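Protein toll (Drosophila melanogaster, PDB 4LXR) binds the cleaved, active form of the cytokine Spätzle through its leucine-rich repeat ectodomain and switches on signalling in embryonic dorsal-ventral patterning and antifungal immunity. Local coordinates at residues A[306-317]-A[330-340]; A[254-262]-A[280-291]. One frame throughout, in Å; residues are numbered along the deposited sequence.

Both contacts join the outer loops of successive leucine-rich repeats, contact 2 (254-262 with 280-291) lying nearer the N-terminus and contact 1 (306-317 with 330-340) following it along the solenoid, their centres about 14 Å apart. In each, leucines and phenylalanines (Phe311; Phe254, Phe262 and Phe288) fill the inside, a proline lies across the backbone of the preceding loop, and a buried glutamine follows; both are partly buried. Waters bridge both, but contact 1 adds three direct bonds from the side-chain amides of Gln338 and Asn340 to carbonyls and reaches a glycan, whereas contact 2 has one weak one. The two meet where 280-291 adjoins 306-317, through Ser285 OG to Asp309 OD2 and Ser314 OG to Phe288 O.

Contact 1. Residues A[306-317]-A[330-340]; sequences LPGDLFEHSTQI and LPATLLEHQVN. With NAG (2-acetamido-2-deoxy-beta-D-glucopyranose), chain L.
Consecutive turns of the leucine-rich repeat solenoid stack here through their outer loops, with the amide of Gln338 inserted into the backbone of 306-317. Its NE2 donates to Phe311 O and to Ser314 O, each at 2.9 Å. Ser314 O lies in the plane of the Gln338 amide, but NE2 stands above the plane of the Ser314 carbonyl. Phe311 O also accepts from Ser314 N on the face opposite to Gln338 NE2, so two N-H groups grip it. A bend at chi2 (63°) folds the Gln338 amide back against Phe311 CB.

On the inner side, Leu334 packs CG against Phe311 CE2 (3.8 Å), while its carbonyl O meets the ring edge in plane. Leu306 CD1 touches Leu334 CD2 at 4.0 Å. Pro331 sets CG 3.2 Å from Leu306 O and CB against Gly308 CA. Water 1 accepts from Phe311 N, within hydrogen-bonding distance of Gly308 O and Leu334 O. Nearer the surface, His337 lays a ring face under His313 N, and the two imidazoles meet obliquely, planes 38° apart.

Asn340 ND2 donates to Thr315 O (2.9 Å) from above its carbonyl plane, while OD1 accepts from O6 of the N-acetylglucosamine on Asn364 (2.8 Å), which also bonds Thr363 OG1. Water 2 ties Asn340 N to the carbonyls of Thr315 and Ile317.

Inward, Phe311 rests on Leu297 of strand 296-299 and, with Leu335, on Ile320 of strand 319-321.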
loop_
_atom_site.group_PDB
_atom_site.type_symbol
_atom_site.label_atom_id
_atom_site.label_comp_id
_atom_site.label_asym_id
_atom_site.label_seq_id
_atom_site.Cartn_x
_atom_site.Cartn_y
_atom_site.Cartn_z
ATOM N N LEU A 306 6.200 -14.270 -29.737
ATOM C CA LEU A 306 4.890 -14.480 -30.347
ATOM C C LEU A 306 4.962 -14.214 -31.853
ATOM O O LEU A 306 5.735 -13.366 -32.305
ATOM C CB LEU A 306 3.858 -13.548 -29.717
ATOM C CG LEU A 306 3.684 -13.648 -28.201
ATOM C CD1 LEU A 306 2.730 -12.560 -27.692
ATOM C CD2 LEU A 306 3.209 -15.041 -27.797
ATOM N N PRO A 307 4.158 -14.941 -32.640
ATOM C CA PRO A 307 4.116 -14.663 -34.078
ATOM C C PRO A 307 3.202 -13.475 -34.343
ATOM O O PRO A 307 2.154 -13.355 -33.685
ATOM C CB PRO A 307 3.493 -15.943 -34.661
ATOM C CG PRO A 307 2.574 -16.426 -33.555
ATOM C CD PRO A 307 3.296 -16.071 -32.257
ATOM N N GLY A 308 3.590 -12.630 -35.298
ATOM C CA GLY A 308 2.867 -11.419 -35.641
ATOM C C GLY A 308 1.428 -11.605 -36.066
ATOM O O GLY A 308 0.644 -10.649 -36.038
ATOM N N ASP A 309 1.081 -12.830 -36.459
ATOM C CA ASP A 309 -0.256 -13.141 -36.956
ATOM C C ASP A 309 -1.155 -13.781 -35.889
ATOM O O ASP A 309 -2.204 -14.353 -36.209
ATOM C CB ASP A 309 -0.171 -14.051 -38.202
ATOM C CG ASP A 309 0.501 -15.407 -37.926
ATOM O OD1 ASP A 309 0.521 -15.883 -36.764
ATOM O OD2 ASP A 309 1.017 -16.014 -38.893
ATOM N N LEU A 310 -0.740 -13.678 -34.630
ATOM C CA LEU A 310 -1.399 -14.375 -33.527
ATOM C C LEU A 310 -2.855 -13.973 -33.330
ATOM O O LEU A 310 -3.691 -14.808 -32.990
ATOM C CB LEU A 310 -0.620 -14.178 -32.217
ATOM C CG LEU A 310 -1.071 -15.054 -31.037
ATOM C CD1 LEU A 310 -0.931 -16.536 -31.398
ATOM C CD2 LEU A 310 -0.282 -14.725 -29.747
ATOM N N PHE A 311 -3.150 -12.692 -33.520
ATOM C CA PHE A 311 -4.494 -12.178 -33.300
ATOM C C PHE A 311 -5.108 -11.594 -34.559
ATOM O O PHE A 311 -6.005 -10.753 -34.447
ATOM C CB PHE A 311 -4.475 -11.030 -32.283
ATOM C CG PHE A 311 -3.759 -11.340 -31.008
ATOM C CD1 PHE A 311 -4.182 -12.374 -30.187
ATOM C CD2 PHE A 311 -2.695 -10.547 -30.596
ATOM C CE1 PHE A 311 -3.527 -12.644 -29.009
ATOM C CE2 PHE A 311 -2.045 -10.803 -29.416
ATOM C CZ PHE A 311 -2.451 -11.852 -28.618
ATOM N N GLU A 312 -4.635 -11.991 -35.745
ATOM C CA GLU A 312 -5.037 -11.260 -36.946
ATOM C C GLU A 312 -6.524 -11.434 -37.243
ATOM O O GLU A 312 -7.077 -12.520 -37.091
ATOM C CB GLU A 312 -4.160 -11.575 -38.171
ATOM C CG GLU A 312 -4.320 -12.964 -38.748
ATOM C CD GLU A 312 -3.634 -13.113 -40.103
ATOM O OE1 GLU A 312 -4.065 -13.967 -40.904
ATOM O OE2 GLU A 312 -2.665 -12.382 -40.363
ATOM N N HIS A 313 -7.157 -10.327 -37.618
ATOM C CA HIS A 313 -8.590 -10.268 -37.886
ATOM C C HIS A 313 -9.467 -10.591 -36.686
ATOM O O HIS A 313 -10.670 -10.747 -36.835
ATOM C CB HIS A 313 -8.975 -11.129 -39.097
ATOM C CG HIS A 313 -8.233 -10.760 -40.343
ATOM N ND1 HIS A 313 -7.326 -11.606 -40.948
ATOM C CD2 HIS A 313 -8.238 -9.624 -41.078
ATOM C CE1 HIS A 313 -6.815 -11.009 -42.012
ATOM N NE2 HIS A 313 -7.354 -9.808 -42.115
ATOM N N SER A 314 -8.877 -10.671 -35.498
ATOM C CA SER A 314 -9.673 -10.838 -34.279
ATOM C C SER A 314 -9.926 -9.466 -33.652
ATOM O O SER A 314 -9.263 -9.060 -32.694
ATOM C CB SER A 314 -8.984 -11.798 -33.312
ATOM O OG SER A 314 -8.951 -13.118 -33.855
ATOM N N THR A 315 -10.894 -8.751 -34.213
ATOM C CA THR A 315 -11.032 -7.319 -33.976
ATOM C C THR A 315 -11.738 -6.975 -32.667
ATOM O O THR A 315 -11.660 -5.836 -32.205
ATOM C CB THR A 315 -11.744 -6.616 -35.156
ATOM O OG1 THR A 315 -13.130 -6.970 -35.166
ATOM C CG2 THR A 315 -11.111 -7.022 -36.490
ATOM N N GLN A 316 -12.405 -7.955 -32.063
ATOM C CA GLN A 316 -13.184 -7.696 -30.853
ATOM C C GLN A 316 -12.422 -7.878 -29.546
ATOM O O GLN A 316 -12.993 -7.715 -28.474
ATOM C CB GLN A 316 -14.462 -8.548 -30.821
ATOM C CG GLN A 316 -15.424 -8.269 -31.971
ATOM C CD GLN A 316 -15.609 -6.792 -32.243
ATOM O OE1 GLN A 316 -15.229 -6.292 -33.307
ATOM N NE2 GLN A 316 -16.193 -6.081 -31.285
ATOM N N ILE A 317 -11.144 -8.224 -29.614
ATOM C CA ILE A 317 -10.376 -8.427 -28.389
ATOM C C ILE A 317 -10.294 -7.145 -27.541
ATOM O O ILE A 317 -9.951 -6.072 -28.046
ATOM C CB ILE A 317 -8.962 -8.942 -28.699
ATOM C CG1 ILE A 317 -9.057 -10.297 -29.426
ATOM C CG2 ILE A 317 -8.171 -9.078 -27.430
ATOM C CD1 ILE A 317 -7.725 -10.908 -29.776
ATOM N N LEU A 330 8.133 -7.621 -29.197
ATOM C CA LEU A 330 6.900 -8.052 -29.834
ATOM C C LEU A 330 6.978 -7.679 -31.304
ATOM O O LEU A 330 7.505 -6.621 -31.629
ATOM C CB LEU A 330 5.706 -7.337 -29.203
ATOM C CG LEU A 330 5.401 -7.654 -27.743
ATOM C CD1 LEU A 330 4.193 -6.854 -27.295
ATOM C CD2 LEU A 330 5.154 -9.149 -27.570
ATOM N N PRO A 331 6.439 -8.528 -32.199
ATOM C CA PRO A 331 6.443 -8.141 -33.618
ATOM C C PRO A 331 5.600 -6.889 -33.772
ATOM O O PRO A 331 4.609 -6.758 -33.060
ATOM C CB PRO A 331 5.742 -9.310 -34.327
ATOM C CG PRO A 331 5.483 -10.353 -33.275
ATOM C CD PRO A 331 5.617 -9.717 -31.929
ATOM N N ALA A 332 5.992 -5.986 -34.661
ATOM C CA ALA A 332 5.272 -4.736 -34.876
ATOM C C ALA A 332 3.802 -4.905 -35.309
ATOM O O ALA A 332 2.989 -4.016 -35.074
ATOM C CB ALA A 332 6.041 -3.835 -35.891
ATOM N N THR A 333 3.461 -6.025 -35.948
ATOM C CA THR A 333 2.091 -6.213 -36.455
ATOM C C THR A 333 1.157 -6.915 -35.462
ATOM O O THR A 333 -0.023 -7.100 -35.747
ATOM C CB THR A 333 2.058 -6.996 -37.801
ATOM O OG1 THR A 333 2.593 -8.314 -37.609
ATOM C CG2 THR A 333 2.850 -6.263 -38.905
ATOM N N LEU A 334 1.685 -7.298 -34.303
ATOM C CA LEU A 334 0.933 -8.107 -33.348
ATOM C C LEU A 334 -0.475 -7.589 -33.052
ATOM O O LEU A 334 -1.420 -8.379 -32.973
ATOM C CB LEU A 334 1.695 -8.259 -32.031
ATOM C CG LEU A 334 1.019 -9.266 -31.092
ATOM C CD1 LEU A 334 0.995 -10.654 -31.726
ATOM C CD2 LEU A 334 1.695 -9.312 -29.735
ATOM N N LEU A 335 -0.612 -6.270 -32.910
ATOM C CA LEU A 335 -1.874 -5.670 -32.481
ATOM C C LEU A 335 -2.508 -4.806 -33.560
ATOM O O LEU A 335 -3.342 -3.947 -33.276
ATOM C CB LEU A 335 -1.669 -4.838 -31.215
ATOM C CG LEU A 335 -1.095 -5.592 -30.018
ATOM C CD1 LEU A 335 -0.766 -4.631 -28.912
ATOM C CD2 LEU A 335 -2.060 -6.657 -29.502
ATOM N N GLU A 336 -2.113 -5.048 -34.800
ATOM C CA GLU A 336 -2.552 -4.253 -35.937
ATOM C C GLU A 336 -4.076 -4.265 -36.145
ATOM O O GLU A 336 -4.652 -3.303 -36.656
ATOM C CB GLU A 336 -1.837 -4.755 -37.194
ATOM C CG GLU A 336 -2.051 -3.930 -38.434
ATOM C CD GLU A 336 -1.514 -4.621 -39.674
ATOM O OE1 GLU A 336 -0.741 -5.595 -39.517
ATOM O OE2 GLU A 336 -1.875 -4.199 -40.797
ATOM N N HIS A 337 -4.736 -5.346 -35.750
ATOM C CA HIS A 337 -6.183 -5.429 -35.931
ATOM C C HIS A 337 -6.976 -5.142 -34.649
ATOM O O HIS A 337 -8.203 -5.056 -34.674
ATOM C CB HIS A 337 -6.577 -6.790 -36.532
ATOM C CG HIS A 337 -5.947 -7.063 -37.864
ATOM N ND1 HIS A 337 -6.445 -6.548 -39.041
ATOM C CD2 HIS A 337 -4.849 -7.780 -38.203
ATOM C CE1 HIS A 337 -5.684 -6.939 -40.050
ATOM N NE2 HIS A 337 -4.709 -7.687 -39.569
ATOM N N GLN A 338 -6.277 -4.968 -33.534
ATOM C CA GLN A 338 -6.951 -4.818 -32.248
ATOM C C GLN A 338 -7.479 -3.398 -31.965
ATOM O O GLN A 338 -7.109 -2.757 -30.986
ATOM C CB GLN A 338 -6.065 -5.352 -31.110
ATOM C CG GLN A 338 -6.119 -6.887 -30.966
ATOM C CD GLN A 338 -5.596 -7.600 -32.197
ATOM O OE1 GLN A 338 -4.449 -7.399 -32.589
ATOM N NE2 GLN A 338 -6.444 -8.418 -32.834
ATOM N N VAL A 339 -8.387 -2.941 -32.816
ATOM C CA VAL A 339 -8.977 -1.610 -32.689
ATOM C C VAL A 339 -9.806 -1.408 -31.399
ATOM O O VAL A 339 -10.047 -0.278 -30.981
ATOM C CB VAL A 339 -9.817 -1.264 -33.952
ATOM C CG1 VAL A 339 -11.145 -2.050 -33.974
ATOM C CG2 VAL A 339 -10.058 0.222 -34.045
ATOM N N ASN A 340 -10.223 -2.499 -30.761
ATOM C CA ASN A 340 -11.071 -2.407 -29.570
ATOM C C ASN A 340 -10.366 -2.784 -28.276
ATOM O O ASN A 340 -11.016 -2.939 -27.243
ATOM C CB ASN A 340 -12.316 -3.291 -29.724
ATOM C CG ASN A 340 -13.261 -2.782 -30.790
ATOM O OD1 ASN A 340 -13.725 -1.645 -30.731
ATOM N ND2 ASN A 340 -13.544 -3.622 -31.786
HETATM C C1 NAG L . -12.728 2.506 -30.690
HETATM C C2 NAG L . -11.918 3.077 -31.890
HETATM C C3 NAG L . -12.848 3.515 -33.023
HETATM C C4 NAG L . -13.780 2.378 -33.411
HETATM C C5 NAG L . -14.591 1.982 -32.184
HETATM C C6 NAG L . -15.552 0.845 -32.447
HETATM C C7 NAG L . -11.492 5.308 -30.909
HETATM C C8 NAG L . -10.440 6.326 -30.583
HETATM N N2 NAG L . -11.056 4.178 -31.487
HETATM O O3 NAG L . -12.066 3.913 -34.144
HETATM O O4 NAG L . -14.627 2.754 -34.494
HETATM O O5 NAG L . -13.690 1.527 -31.164
HETATM O O6 NAG L . -14.868 -0.300 -32.939
HETATM O O7 NAG L . -12.679 5.500 -30.651
HETATM O O HOH W 1 -1.936 -10.487 -34.637
HETATM O O HOH W 2 -9.611 -5.193 -30.663
#

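Contact 2. Residues A[254-262]-A[280-291]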
loop_
_atom_site.group_PDB
_atom_site.type_symbol
_atom_site.label_atom_id
_atom_site.label_comp_id
_atom_site.label_asym_id
_atom_site.label_seq_id
_atom_site.Cartn_x
_atom_site.Cartn_y
_atom_site.Cartn_z
ATOM N N PHE A 254 2.281 -28.167 -21.459
ATOM C CA PHE A 254 2.528 -28.036 -22.903
ATOM C C PHE A 254 3.929 -27.536 -23.212
ATOM O O PHE A 254 4.409 -26.586 -22.585
ATOM C CB PHE A 254 1.530 -27.078 -23.556
ATOM C CG PHE A 254 0.097 -27.495 -23.401
ATOM C CD1 PHE A 254 -0.434 -28.526 -24.184
ATOM C CD2 PHE A 254 -0.720 -26.864 -22.483
ATOM C CE1 PHE A 254 -1.756 -28.916 -24.051
ATOM C CE2 PHE A 254 -2.056 -27.245 -22.344
ATOM C CZ PHE A 254 -2.570 -28.269 -23.127
ATOM N N ARG A 255 4.584 -28.156 -24.193
ATOM C CA ARG A 255 5.823 -27.582 -24.713
ATOM C C ARG A 255 5.588 -26.949 -26.082
ATOM O O ARG A 255 6.423 -26.178 -26.575
ATOM C CB ARG A 255 6.957 -28.612 -24.726
ATOM C CG ARG A 255 7.176 -29.240 -23.349
ATOM C CD ARG A 255 8.507 -29.943 -23.241
ATOM N NE ARG A 255 9.347 -29.292 -22.240
ATOM C CZ ARG A 255 9.519 -29.743 -21.001
ATOM N NH1 ARG A 255 8.917 -30.867 -20.612
ATOM N NH2 ARG A 255 10.300 -29.073 -20.155
ATOM N N SER A 256 4.434 -27.269 -26.671
ATOM C CA SER A 256 3.945 -26.632 -27.895
ATOM C C SER A 256 2.434 -26.853 -27.995
ATOM O O SER A 256 1.877 -27.714 -27.316
ATOM C CB SER A 256 4.645 -27.209 -29.122
ATOM O OG SER A 256 4.284 -28.565 -29.303
ATOM N N LEU A 257 1.762 -26.060 -28.818
ATOM C CA LEU A 257 0.357 -26.302 -29.123
ATOM C C LEU A 257 0.282 -26.402 -30.636
ATOM O O LEU A 257 1.038 -25.716 -31.332
ATOM C CB LEU A 257 -0.532 -25.164 -28.617
ATOM C CG LEU A 257 -0.819 -24.934 -27.132
ATOM C CD1 LEU A 257 -1.718 -23.711 -26.987
ATOM C CD2 LEU A 257 -1.490 -26.121 -26.460
ATOM N N PRO A 258 -0.606 -27.263 -31.163
ATOM C CA PRO A 258 -0.628 -27.405 -32.623
ATOM C C PRO A 258 -1.360 -26.244 -33.286
ATOM O O PRO A 258 -2.260 -25.656 -32.688
ATOM C CB PRO A 258 -1.380 -28.718 -32.840
ATOM C CG PRO A 258 -2.303 -28.806 -31.658
ATOM C CD PRO A 258 -1.569 -28.157 -30.499
ATOM N N GLN A 259 -0.940 -25.904 -34.500
ATOM C CA GLN A 259 -1.623 -24.895 -35.290
ATOM C C GLN A 259 -3.035 -25.383 -35.577
ATOM O O GLN A 259 -3.236 -26.570 -35.843
ATOM C CB GLN A 259 -0.882 -24.658 -36.607
ATOM C CG GLN A 259 -1.497 -23.561 -37.463
ATOM C CD GLN A 259 -0.648 -23.223 -38.672
ATOM O OE1 GLN A 259 0.416 -23.805 -38.873
ATOM N NE2 GLN A 259 -1.114 -22.279 -39.484
ATOM N N GLY A 260 -4.007 -24.477 -35.529
ATOM C CA GLY A 260 -5.382 -24.828 -35.842
ATOM C C GLY A 260 -6.177 -25.418 -34.685
ATOM O O GLY A 260 -7.279 -25.922 -34.890
ATOM N N LEU A 261 -5.624 -25.358 -33.473
ATOM C CA LEU A 261 -6.316 -25.861 -32.276
ATOM C C LEU A 261 -7.725 -25.286 -32.060
ATOM O O LEU A 261 -8.583 -25.956 -31.481
ATOM C CB LEU A 261 -5.462 -25.636 -31.014
ATOM C CG LEU A 261 -5.943 -26.269 -29.697
ATOM C CD1 LEU A 261 -6.052 -27.773 -29.816
ATOM C CD2 LEU A 261 -5.017 -25.888 -28.525
ATOM N N PHE A 262 -7.972 -24.051 -32.504
ATOM C CA PHE A 262 -9.300 -23.454 -32.314
ATOM C C PHE A 262 -10.048 -23.148 -33.603
ATOM O O PHE A 262 -11.024 -22.404 -33.587
ATOM C CB PHE A 262 -9.229 -22.188 -31.452
ATOM C CG PHE A 262 -8.526 -22.388 -30.145
ATOM C CD1 PHE A 262 -9.009 -23.294 -29.219
ATOM C CD2 PHE A 262 -7.376 -21.683 -29.850
ATOM C CE1 PHE A 262 -8.354 -23.496 -28.023
ATOM C CE2 PHE A 262 -6.716 -21.874 -28.655
ATOM C CZ PHE A 262 -7.206 -22.786 -27.737
ATOM N N LEU A 280 6.850 -22.969 -22.353
ATOM C CA LEU A 280 6.214 -23.062 -23.655
ATOM C C LEU A 280 6.783 -21.901 -24.473
ATOM O O LEU A 280 6.427 -20.746 -24.250
ATOM C CB LEU A 280 4.690 -22.933 -23.495
ATOM C CG LEU A 280 3.817 -22.729 -24.732
ATOM C CD1 LEU A 280 3.992 -23.888 -25.680
ATOM C CD2 LEU A 280 2.360 -22.574 -24.333
ATOM N N ALA A 281 7.674 -22.216 -25.407
ATOM C CA ALA A 281 8.505 -21.208 -26.058
ATOM C C ALA A 281 7.707 -20.184 -26.856
ATOM O O ALA A 281 7.990 -18.987 -26.795
ATOM C CB ALA A 281 9.554 -21.868 -26.929
ATOM N N THR A 282 6.712 -20.658 -27.595
ATOM C CA THR A 282 5.875 -19.780 -28.400
ATOM C C THR A 282 4.505 -20.411 -28.656
ATOM O O THR A 282 4.239 -21.530 -28.238
ATOM C CB THR A 282 6.511 -19.493 -29.768
ATOM O OG1 THR A 282 5.850 -18.370 -30.369
ATOM C CG2 THR A 282 6.404 -20.742 -30.697
ATOM N N LEU A 283 3.638 -19.670 -29.334
ATOM C CA LEU A 283 2.337 -20.178 -29.744
ATOM C C LEU A 283 2.330 -20.291 -31.275
ATOM O O LEU A 283 2.978 -19.496 -31.968
ATOM C CB LEU A 283 1.227 -19.246 -29.253
ATOM C CG LEU A 283 1.183 -19.064 -27.730
ATOM C CD1 LEU A 283 0.262 -17.900 -27.338
ATOM C CD2 LEU A 283 0.716 -20.365 -27.075
ATOM N N PRO A 284 1.618 -21.298 -31.808
ATOM C CA PRO A 284 1.559 -21.508 -33.260
ATOM C C PRO A 284 0.956 -20.322 -34.018
ATOM O O PRO A 284 0.230 -19.506 -33.449
ATOM C CB PRO A 284 0.658 -22.752 -33.402
ATOM C CG PRO A 284 -0.123 -22.799 -32.117
ATOM C CD PRO A 284 0.820 -22.294 -31.070
ATOM N N SER A 285 1.287 -20.238 -35.301
ATOM C CA SER A 285 0.794 -19.200 -36.192
ATOM C C SER A 285 -0.737 -19.089 -36.170
ATOM O O SER A 285 -1.442 -20.090 -36.266
ATOM C CB SER A 285 1.258 -19.502 -37.616
ATOM O OG SER A 285 0.713 -18.570 -38.530
ATOM N N ARG A 286 -1.241 -17.865 -36.027
ATOM C CA ARG A 286 -2.677 -17.594 -36.103
ATOM C C ARG A 286 -3.543 -18.373 -35.112
ATOM O O ARG A 286 -4.722 -18.589 -35.375
ATOM C CB ARG A 286 -3.189 -17.844 -37.524
ATOM C CG ARG A 286 -2.765 -16.778 -38.511
ATOM C CD ARG A 286 -3.561 -16.885 -39.793
ATOM N NE ARG A 286 -3.039 -17.919 -40.670
ATOM C CZ ARG A 286 -2.080 -17.707 -41.566
ATOM N NH1 ARG A 286 -1.542 -16.497 -41.687
ATOM N NH2 ARG A 286 -1.658 -18.702 -42.337
ATOM N N LEU A 287 -2.965 -18.787 -33.988
ATOM C CA LEU A 287 -3.712 -19.584 -33.017
ATOM C C LEU A 287 -5.018 -18.897 -32.622
ATOM O O LEU A 287 -6.062 -19.547 -32.540
ATOM C CB LEU A 287 -2.867 -19.867 -31.773
ATOM C CG LEU A 287 -3.564 -20.637 -30.652
ATOM C CD1 LEU A 287 -3.858 -22.073 -31.100
ATOM C CD2 LEU A 287 -2.747 -20.625 -29.340
ATOM N N PHE A 288 -4.946 -17.584 -32.389
ATOM C CA PHE A 288 -6.107 -16.794 -31.977
ATOM C C PHE A 288 -6.600 -15.850 -33.067
ATOM O O PHE A 288 -7.221 -14.829 -32.783
ATOM C CB PHE A 288 -5.807 -16.004 -30.704
ATOM C CG PHE A 288 -5.499 -16.868 -29.524
ATOM C CD1 PHE A 288 -6.444 -17.780 -29.050
ATOM C CD2 PHE A 288 -4.264 -16.785 -28.890
ATOM C CE1 PHE A 288 -6.163 -18.587 -27.957
ATOM C CE2 PHE A 288 -3.963 -17.596 -27.796
ATOM C CZ PHE A 288 -4.915 -18.494 -27.321
ATOM N N ALA A 289 -6.334 -16.205 -34.320
ATOM C CA ALA A 289 -6.731 -15.368 -35.443
ATOM C C ALA A 289 -8.143 -15.698 -35.934
ATOM O O ALA A 289 -8.670 -16.779 -35.660
ATOM C CB ALA A 289 -5.737 -15.518 -36.571
ATOM N N ASN A 290 -8.740 -14.757 -36.661
ATOM C CA ASN A 290 -10.025 -14.970 -37.327
ATOM C C ASN A 290 -11.150 -15.389 -36.387
ATOM O O ASN A 290 -11.999 -16.195 -36.749
ATOM C CB ASN A 290 -9.876 -15.989 -38.457
ATOM C CG ASN A 290 -8.886 -15.536 -39.515
ATOM O OD1 ASN A 290 -7.828 -16.137 -39.694
ATOM N ND2 ASN A 290 -9.229 -14.470 -40.223
ATOM N N GLN A 291 -11.144 -14.826 -35.185
ATOM C CA GLN A 291 -12.157 -15.096 -34.172
ATOM C C GLN A 291 -13.049 -13.875 -33.988
ATOM O O GLN A 291 -12.626 -12.878 -33.395
ATOM C CB GLN A 291 -11.467 -15.447 -32.848
ATOM C CG GLN A 291 -10.760 -16.789 -32.887
ATOM C CD GLN A 291 -11.739 -17.952 -32.787
ATOM O OE1 GLN A 291 -12.936 -17.754 -32.563
ATOM N NE2 GLN A 291 -11.233 -19.169 -32.945
HETATM O O HOH W 3 8.560 -25.004 -25.781
HETATM O O HOH W 4 6.917 -23.954 -27.909
HETATM O O HOH W 5 3.532 -23.781 -29.781
HETATM O O HOH W 6 -3.558 -21.704 -35.450
HETATM O O HOH W 7 -6.412 -22.077 -33.903
#
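With CG opposite the backbone N (chi1 177°), Leu287 extends its two methyl groups to different partners in 254-262: CD1 lies against Phe262 CD2 (3.8 Å) and Leu261 CB, and CD2 meets Leu257 CD1. Phe262 instead turns its ring back beside its own N (chi1 -53°), which places Leu287 O at the ring edge, in the ring plane, beside CD2, and brings CE2 to 3.4 Å from Phe288 CE1. The two phenyl planes are nearly parallel, at 16°, but displaced so far that they touch by these corners rather than stacking. Pro284 lies over the Leu257 backbone, CG 3.2 Å from Leu257 O and CD against Leu257 CB; the same proline packs CB over Gln259 CA. At the start of the contact, Leu280 lays CD1 against the Arg255 carbonyl.

Polar groups of the two backbones are joined mainly by water. Water 3 links Arg255 O with Ala281 N, water 5 connects Thr282 O with Leu257 N, water 6 runs from Ser285 O to Gly260 N, and water 7 from Leu287 O to Phe262 N. Gln291 NE2 is held mainly by Asn265 O and gives only a weak bond to Phe262 O (3.3 Å).

Phe262 and Phe288 both press on Val271 of strand 270-273, and Phe288 reaches Leu297 and Leu299 of strand 296-299. Inward leucines from stacked loops, behind a run of parallel strands, are characteristic of the leucine-rich repeat solenoid that forms the Toll ectodomain; here phenylalanines join them.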